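PDB 4ASM: beta-agarase D, which hydrolyses the beta-1,4-linkages between beta-D-galactose and 3,6-anhydro-L-galactose in agarose, cutting at random and retaining the anomeric configuration. Local coordinates for residues A[263-268]-A[282-287]; A[244-249]-A[289-294]; A[59-64]-A[155-160]. All coordinates share one frame; numbering follows the deposited sequence.

Interaction 1: A[263-268]-A[282-287]; sequences YPAGVT and YQKMNI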
# COMPACT_ATOMS: atom_id res chain seq x y z
N TYR A 263 -11.67 -14.32 -11.99
CA TYR A 263 -10.98 -13.65 -13.10
C TYR A 263 -11.95 -12.60 -13.69
O TYR A 263 -13.17 -12.67 -13.47
CB TYR A 263 -10.50 -14.67 -14.15
CG TYR A 263 -11.66 -15.37 -14.82
CD1 TYR A 263 -12.24 -16.51 -14.24
CD2 TYR A 263 -12.21 -14.87 -16.00
CE1 TYR A 263 -13.34 -17.12 -14.82
CE2 TYR A 263 -13.30 -15.48 -16.59
CZ TYR A 263 -13.86 -16.61 -15.99
OH TYR A 263 -14.97 -17.22 -16.55
N PRO A 264 -11.42 -11.61 -14.42
CA PRO A 264 -12.27 -10.54 -14.97
C PRO A 264 -13.32 -11.04 -15.96
O PRO A 264 -13.00 -11.80 -16.89
CB PRO A 264 -11.26 -9.61 -15.66
CG PRO A 264 -9.94 -9.90 -14.97
CD PRO A 264 -9.98 -11.38 -14.68
N ALA A 265 -14.56 -10.60 -15.73
CA ALA A 265 -15.68 -10.96 -16.61
C ALA A 265 -15.69 -10.11 -17.88
O ALA A 265 -16.18 -10.56 -18.92
CB ALA A 265 -16.99 -10.83 -15.87
N GLY A 266 -15.20 -8.88 -17.82
CA GLY A 266 -15.21 -8.05 -19.00
C GLY A 266 -14.62 -6.67 -18.83
O GLY A 266 -14.61 -6.10 -17.72
N VAL A 267 -14.12 -6.15 -19.95
CA VAL A 267 -13.68 -4.78 -20.07
C VAL A 267 -14.12 -4.30 -21.43
O VAL A 267 -14.34 -5.10 -22.35
CB VAL A 267 -12.15 -4.60 -19.93
CG1 VAL A 267 -11.68 -4.91 -18.52
CG2 VAL A 267 -11.38 -5.44 -20.99
N THR A 268 -14.20 -2.99 -21.54
CA THR A 268 -14.67 -2.31 -22.72
C THR A 268 -13.59 -2.36 -23.84
O THR A 268 -13.91 -2.35 -25.04
CB THR A 268 -14.98 -0.92 -22.22
OG1 THR A 268 -16.33 -0.55 -22.51
CG2 THR A 268 -13.96 0.08 -22.59
N TYR A 282 -18.23 -2.86 -8.12
CA TYR A 282 -16.87 -3.38 -8.14
C TYR A 282 -16.63 -4.01 -9.50
O TYR A 282 -17.58 -4.27 -10.23
CB TYR A 282 -16.71 -4.45 -7.05
CG TYR A 282 -16.70 -3.88 -5.67
CD1 TYR A 282 -15.53 -3.37 -5.12
CD2 TYR A 282 -17.88 -3.83 -4.91
CE1 TYR A 282 -15.52 -2.82 -3.84
CE2 TYR A 282 -17.88 -3.28 -3.63
CZ TYR A 282 -16.70 -2.78 -3.11
OH TYR A 282 -16.68 -2.24 -1.84
N GLN A 283 -15.37 -4.23 -9.86
CA GLN A 283 -15.07 -4.94 -11.10
C GLN A 283 -15.83 -6.27 -11.16
O GLN A 283 -15.80 -7.06 -10.20
CB GLN A 283 -13.57 -5.22 -11.20
CG GLN A 283 -13.23 -6.10 -12.40
CD GLN A 283 -11.77 -6.42 -12.54
OE1 GLN A 283 -11.02 -6.35 -11.57
NE2 GLN A 283 -11.35 -6.77 -13.75
N LYS A 284 -16.55 -6.50 -12.26
CA LYS A 284 -17.28 -7.76 -12.42
C LYS A 284 -16.31 -8.92 -12.64
O LYS A 284 -15.44 -8.86 -13.53
CB LYS A 284 -18.28 -7.67 -13.58
CG LYS A 284 -19.22 -8.86 -13.67
CD LYS A 284 -20.17 -8.72 -14.84
CE LYS A 284 -21.05 -9.97 -14.95
NZ LYS A 284 -21.94 -9.82 -16.15
N MET A 285 -16.45 -9.95 -11.81
CA MET A 285 -15.55 -11.10 -11.86
C MET A 285 -16.37 -12.39 -11.98
O MET A 285 -17.51 -12.46 -11.48
CB MET A 285 -14.72 -11.19 -10.56
CG MET A 285 -13.94 -9.90 -10.24
SD MET A 285 -12.60 -9.58 -11.38
CE MET A 285 -11.31 -10.64 -10.76
N ASN A 286 -15.79 -13.36 -12.67
CA ASN A 286 -16.40 -14.68 -12.75
C ASN A 286 -15.69 -15.65 -11.80
O ASN A 286 -14.55 -15.44 -11.43
CB ASN A 286 -16.30 -15.22 -14.17
CG ASN A 286 -17.21 -14.51 -15.15
OD1 ASN A 286 -18.18 -13.85 -14.77
ND2 ASN A 286 -16.90 -14.66 -16.44
N ILE A 287 -16.39 -16.74 -11.45
CA ILE A 287 -15.88 -17.76 -10.54
C ILE A 287 -15.22 -18.88 -11.33
O ILE A 287 -15.78 -19.36 -12.35
CB ILE A 287 -17.04 -18.34 -9.70
CG1 ILE A 287 -17.54 -17.25 -8.76
CG2 ILE A 287 -16.61 -19.58 -8.90
CD1 ILE A 287 -18.84 -17.59 -8.10
O HOH W 1 -16.30 -18.82 -14.99
O HOH W 2 -13.92 -7.43 -15.43

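Interaction 2: A[244-249]-A[289-294]; sequences ILDNDA and SSLSDA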
# COMPACT_ATOMS: atom_id res chain seq x y z
N ILE A 244 -3.64 -14.04 -4.14
CA ILE A 244 -2.65 -14.14 -5.21
C ILE A 244 -3.21 -13.43 -6.44
O ILE A 244 -4.39 -13.65 -6.79
CB ILE A 244 -2.33 -15.60 -5.60
CG1 ILE A 244 -1.94 -16.44 -4.38
CG2 ILE A 244 -1.18 -15.64 -6.63
CD1 ILE A 244 -1.70 -17.88 -4.70
N LEU A 245 -2.39 -12.59 -7.08
CA LEU A 245 -2.66 -12.09 -8.43
C LEU A 245 -1.66 -12.77 -9.33
O LEU A 245 -0.45 -12.72 -9.07
CB LEU A 245 -2.49 -10.57 -8.54
CG LEU A 245 -3.80 -9.80 -8.56
CD1 LEU A 245 -4.41 -9.90 -7.18
CD2 LEU A 245 -3.63 -8.37 -8.96
N ASP A 246 -2.13 -13.43 -10.36
CA ASP A 246 -1.22 -14.15 -11.24
C ASP A 246 -1.63 -13.92 -12.68
O ASP A 246 -2.45 -14.68 -13.24
CB ASP A 246 -1.17 -15.64 -10.88
CG ASP A 246 -0.07 -16.39 -11.61
OD1 ASP A 246 0.26 -16.00 -12.76
OD2 ASP A 246 0.48 -17.37 -11.04
N ASN A 247 -1.03 -12.88 -13.26
CA ASN A 247 -1.22 -12.51 -14.68
C ASN A 247 -2.63 -12.02 -15.02
O ASN A 247 -2.85 -10.82 -15.23
CB ASN A 247 -0.75 -13.64 -15.61
CG ASN A 247 -0.69 -13.23 -17.06
OD1 ASN A 247 -1.19 -13.93 -17.95
ND2 ASN A 247 -0.09 -12.08 -17.32
N ASP A 248 -3.60 -12.95 -15.08
CA ASP A 248 -4.96 -12.64 -15.52
C ASP A 248 -6.02 -13.30 -14.63
O ASP A 248 -7.19 -13.35 -14.99
CB ASP A 248 -5.19 -13.01 -17.00
CG ASP A 248 -4.85 -14.44 -17.32
OD1 ASP A 248 -4.49 -15.21 -16.42
OD2 ASP A 248 -4.91 -14.79 -18.53
N ALA A 249 -5.57 -13.75 -13.45
CA ALA A 249 -6.43 -14.48 -12.52
C ALA A 249 -6.10 -14.10 -11.09
O ALA A 249 -4.99 -13.63 -10.78
CB ALA A 249 -6.24 -15.98 -12.71
N SER A 289 -12.57 -22.64 -10.64
CA SER A 289 -12.44 -23.70 -9.66
C SER A 289 -11.01 -23.96 -9.15
O SER A 289 -10.80 -24.85 -8.33
CB SER A 289 -13.03 -24.98 -10.21
OG SER A 289 -12.32 -25.35 -11.36
N SER A 290 -10.05 -23.17 -9.65
CA SER A 290 -8.65 -23.24 -9.21
C SER A 290 -7.98 -22.05 -9.86
O SER A 290 -8.57 -21.39 -10.72
CB SER A 290 -7.98 -24.54 -9.65
OG SER A 290 -7.82 -24.56 -11.05
N LEU A 291 -6.74 -21.79 -9.46
CA LEU A 291 -6.01 -20.69 -10.07
C LEU A 291 -5.70 -20.98 -11.54
O LEU A 291 -5.86 -20.11 -12.39
CB LEU A 291 -4.74 -20.36 -9.27
CG LEU A 291 -4.02 -19.08 -9.72
CD1 LEU A 291 -4.84 -17.83 -9.47
CD2 LEU A 291 -2.66 -19.01 -9.04
N SER A 292 -5.30 -22.22 -11.83
CA SER A 292 -5.05 -22.62 -13.24
C SER A 292 -6.32 -22.54 -14.09
O SER A 292 -6.26 -22.07 -15.21
CB SER A 292 -4.41 -24.00 -13.32
OG SER A 292 -3.08 -23.91 -12.83
N ASP A 293 -7.46 -22.95 -13.54
CA ASP A 293 -8.72 -22.83 -14.26
C ASP A 293 -9.04 -21.36 -14.58
O ASP A 293 -9.44 -21.04 -15.70
CB ASP A 293 -9.85 -23.45 -13.40
CG ASP A 293 -11.19 -23.48 -14.11
OD1 ASP A 293 -11.27 -24.00 -15.25
OD2 ASP A 293 -12.17 -23.01 -13.50
N ALA A 294 -8.85 -20.48 -13.60
CA ALA A 294 -9.09 -19.06 -13.79
C ALA A 294 -8.18 -18.46 -14.88
O ALA A 294 -8.64 -17.75 -15.74
CB ALA A 294 -8.91 -18.32 -12.46

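Interaction 3: A[59-64]-A[155-160]; sequences KYHNRP and PDDTQE. With IMD (imidazole), chain C.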
# COMPACT_ATOMS: atom_id res chain seq x y z
N LYS A 59 11.27 11.80 3.35
CA LYS A 59 10.55 12.46 2.28
C LYS A 59 10.05 11.43 1.27
O LYS A 59 10.59 10.33 1.19
CB LYS A 59 11.48 13.50 1.60
CG LYS A 59 10.83 14.38 0.55
CD LYS A 59 11.83 15.47 0.14
CE LYS A 59 11.26 16.33 -0.98
NZ LYS A 59 12.08 17.58 -1.15
N TYR A 60 9.02 11.81 0.52
CA TYR A 60 8.60 11.05 -0.65
C TYR A 60 9.77 10.87 -1.61
O TYR A 60 10.70 11.67 -1.64
CB TYR A 60 7.49 11.86 -1.31
CG TYR A 60 6.83 11.26 -2.51
CD1 TYR A 60 6.13 10.04 -2.42
CD2 TYR A 60 6.81 11.94 -3.71
CE1 TYR A 60 5.45 9.52 -3.53
CE2 TYR A 60 6.15 11.42 -4.82
CZ TYR A 60 5.47 10.21 -4.73
OH TYR A 60 4.80 9.69 -5.83
N HIS A 61 9.70 9.82 -2.42
CA HIS A 61 10.88 9.31 -3.13
C HIS A 61 11.46 10.23 -4.20
O HIS A 61 10.72 10.93 -4.91
CB HIS A 61 10.57 7.90 -3.71
CG HIS A 61 9.64 7.90 -4.90
ND1 HIS A 61 9.67 6.88 -5.83
CD2 HIS A 61 8.71 8.78 -5.33
CE1 HIS A 61 8.77 7.12 -6.76
NE2 HIS A 61 8.17 8.27 -6.48
N ASN A 62 12.78 10.22 -4.30
CA ASN A 62 13.46 11.01 -5.34
C ASN A 62 13.11 10.57 -6.75
O ASN A 62 12.69 9.43 -6.99
CB ASN A 62 14.99 10.93 -5.18
CG ASN A 62 15.50 11.62 -3.92
OD1 ASN A 62 14.91 12.56 -3.42
ND2 ASN A 62 16.63 11.13 -3.42
N ARG A 63 13.31 11.49 -7.68
CA ARG A 63 13.24 11.18 -9.11
C ARG A 63 14.34 10.22 -9.55
O ARG A 63 15.34 10.07 -8.85
CB ARG A 63 13.36 12.49 -9.87
CG ARG A 63 12.16 13.37 -9.70
CD ARG A 63 12.42 14.77 -10.18
NE ARG A 63 11.24 15.60 -9.97
CZ ARG A 63 10.18 15.61 -10.78
NH1 ARG A 63 10.17 14.85 -11.87
NH2 ARG A 63 9.15 16.39 -10.50
N PRO A 64 14.17 9.55 -10.71
CA PRO A 64 15.23 8.66 -11.23
C PRO A 64 16.63 9.30 -11.26
O PRO A 64 17.61 8.61 -10.97
CB PRO A 64 14.73 8.31 -12.63
CG PRO A 64 13.20 8.38 -12.51
CD PRO A 64 12.96 9.55 -11.56
N PRO A 155 10.80 4.55 -9.25
CA PRO A 155 11.22 5.96 -9.30
C PRO A 155 10.50 6.80 -10.37
O PRO A 155 10.26 7.99 -10.16
CB PRO A 155 12.72 5.86 -9.59
CG PRO A 155 13.12 4.61 -8.91
CD PRO A 155 11.95 3.64 -9.08
N ASP A 156 10.17 6.19 -11.51
CA ASP A 156 9.51 6.96 -12.58
C ASP A 156 7.99 7.03 -12.46
O ASP A 156 7.30 7.56 -13.33
CB ASP A 156 9.94 6.45 -13.97
CG ASP A 156 9.24 5.16 -14.39
OD1 ASP A 156 8.43 4.57 -13.62
OD2 ASP A 156 9.53 4.72 -15.52
N ASP A 157 7.47 6.49 -11.35
CA ASP A 157 6.05 6.63 -10.98
C ASP A 157 5.08 5.85 -11.91
O ASP A 157 3.88 6.11 -11.88
CB ASP A 157 5.60 8.11 -10.87
CG ASP A 157 6.28 8.85 -9.74
OD1 ASP A 157 6.70 8.20 -8.75
OD2 ASP A 157 6.37 10.10 -9.84
N THR A 158 5.59 4.89 -12.68
CA THR A 158 4.70 4.12 -13.58
C THR A 158 4.20 2.78 -13.00
O THR A 158 3.18 2.27 -13.42
CB THR A 158 5.36 3.82 -14.95
OG1 THR A 158 6.54 3.04 -14.79
CG2 THR A 158 5.71 5.12 -15.69
N GLN A 159 4.96 2.20 -12.07
CA GLN A 159 4.65 0.86 -11.59
C GLN A 159 4.68 0.86 -10.08
O GLN A 159 5.62 1.36 -9.47
CB GLN A 159 5.64 -0.16 -12.13
CG GLN A 159 5.68 -0.24 -13.68
CD GLN A 159 6.63 -1.30 -14.24
OE1 GLN A 159 6.98 -1.27 -15.45
NE2 GLN A 159 7.06 -2.22 -13.42
N GLU A 160 3.66 0.24 -9.48
CA GLU A 160 3.48 0.27 -8.01
C GLU A 160 2.91 -1.05 -7.52
O GLU A 160 2.04 -1.62 -8.17
CB GLU A 160 2.54 1.42 -7.64
CG GLU A 160 2.02 1.40 -6.21
CD GLU A 160 1.10 2.56 -5.92
OE1 GLU A 160 1.11 3.56 -6.67
OE2 GLU A 160 0.37 2.46 -4.90
N1 IMD C . -0.52 3.98 -2.97
C2 IMD C . -0.06 5.19 -2.63
N3 IMD C . -0.68 5.58 -1.50
C4 IMD C . -1.53 4.60 -1.10
C5 IMD C . -1.42 3.58 -2.05
O HOH W 3 10.10 10.03 -8.14

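Interaction 1: A[263-268]-A[282-287]
An antiparallel pair of strand ends, in which Tyr263 faces Asn286 and Pro264 faces Met285, joins residues 263-268 to residues 282-287. Tyr263 and Asn286 form a hydrogen-bonded pair. Asn286 N donates to Tyr263 O at 2.8 Å. Tyr263 N returns a bond to Asn286 O at 3.1 Å. The side chains of this pair lie on the same face of the sheet. The tyrosine CG sits between the backbone N and the carbonyl carbon (chi1 65°), and the ring is laid over Asn286. Asn286 CB lies over one ring face, 3.3 Å from Tyr263 CZ. The ring and amide planes stand 81° apart. Asn286 ND2 donates to Tyr263 OH at 3.2 Å, with the hydroxyl tilted 18° from the amide plane. A water joins the same hydroxyl to Ile287 O. An alanine in place of Tyr263 would probably leave the Asn286 amide without this acceptor, uncover Asn286 CB and break the water link.

The strands belong to the beta-rich GH16 catalytic domain, and this part of it lies away from the residues that probably bind agarose. The next pair, Pro264 and Met285, is non-hydrogen-bonded. Met285 SD comes 3.7 Å from Pro264 CA, and the further bend at chi3 brings CE beside Tyr263 C and Pro264 N. Pro264 CB also meets Gln283 NE2 at 3.4 Å. Strand 259-264 stops here, but Ala265 N still donates to Lys284 O at 2.9 Å. The methyl of Ala265 packs against Lys284 CG and also touches Asn286 OD1. A second water accepts from Gly266 N and Gln283 NE2 and donates to Lys284 O.

Interaction 2: A[244-249]-A[289-294]
The backbones come closest at Ala249 and Ala294, with their CA atoms 5.4 Å apart, where the turn after strand 240-246 meets the first turn of helix 291-297. No hydrogen bond crosses between the segments. The two alanine methyls touch directly, Ala249 CB to Ala294 CB at 3.6 Å. Leu291 supplies the other apolar groups on the helix side. Its CG is anti to the backbone N (chi1 -172°), and its two methyls reach different partners. CD1 lies 4.0 Å from Ala249 CB. CD2 meets both CB and OD2 of Asp246, each at 4.1 Å, and more loosely Ile244 CG2. The Asp246 and Leu291 side chains cross at about a right angle.

Backbone bonds hold the tight turn on the strand side: Asp246 O accepts from both Asp248 N and Ala249 N, and Asp246 N donates to Ala249 O. On the helix side, Ser290 is the N-cap, and its OG accepts from Asp293 N at 3.0 Å. Asp293 OD2 in turn accepts from Ser289 N.

The contact between the segments is thus apolar, apart from the carboxylate oxygen OD2 of Asp246 beside Leu291 CD2. Asp246 forms salt bridges with Arg232 and Lys295. Its buried charge is therefore likely to be balanced, and the bridge to Lys295 adds an ionic tie between strand and helix.

Interaction 3: A[59-64]-A[155-160]
His61 CG stands between its backbone N and carbonyl carbon (chi1 73°), while Asp157 CG lies anti to its own carbonyl carbon (chi1 -66°), and the two groups meet across the loops. His61 NE2 donates to Asp157 OD1 at 2.7 Å. The oxygen uses its syn lone pair and lies in the imidazole plane, although the N-H...O angle is bent to 131°. His61 ND1 bonds to Asp320, so both ring nitrogens are held and the ring is unlikely to turn. His61 CD2 also sits 3.6 Å above the centre of the Tyr60 ring. Nearer the surface, Pro64 CG packs on Pro155 CB at 3.9 Å. A water over one His61 ring face, toward the rim, is within hydrogen-bonding distance of Asn62 O and Pro155 O, with more acceptors in reach than protons. Asp156 OD1 accepts from Thr158 N, an Asx turn, and from Thr158 OG1.

Beyond the turn, Glu160, the probable nucleophile, lies on strand 159-166. Its OE2 accepts from N1 of a bound imidazole, probably from the crystallisation liquor, which also bonds to Glu326. Leu153 of strand 147-153 packs against Tyr60, His61 and Glu160, while strand 183-191 flanks Glu160 through His188 and Phe190.

How the interactions relate
From the N terminus, interaction 3 comes first. It closes a long excursion from the loop after strand 56-57 to the turn leading into strand 159-166, which carries the probable nucleophile. Interactions 1 and 2 come later in the chain, after interaction 3 has closed, and one lies within the other. Interaction 2 opens at 244-249 and closes at 289-294. Within that span, interaction 1 closes the shorter loop between strands 259-264 and 282-288. Strand 282-288 runs on into helix 291-297, linking the two. They also touch, with Pro264 CD 3.4 Å from Asp248 O. Interaction 3 stands apart, its centre about 30 Å from that of interaction 1 and about 29 Å from that of interaction 2.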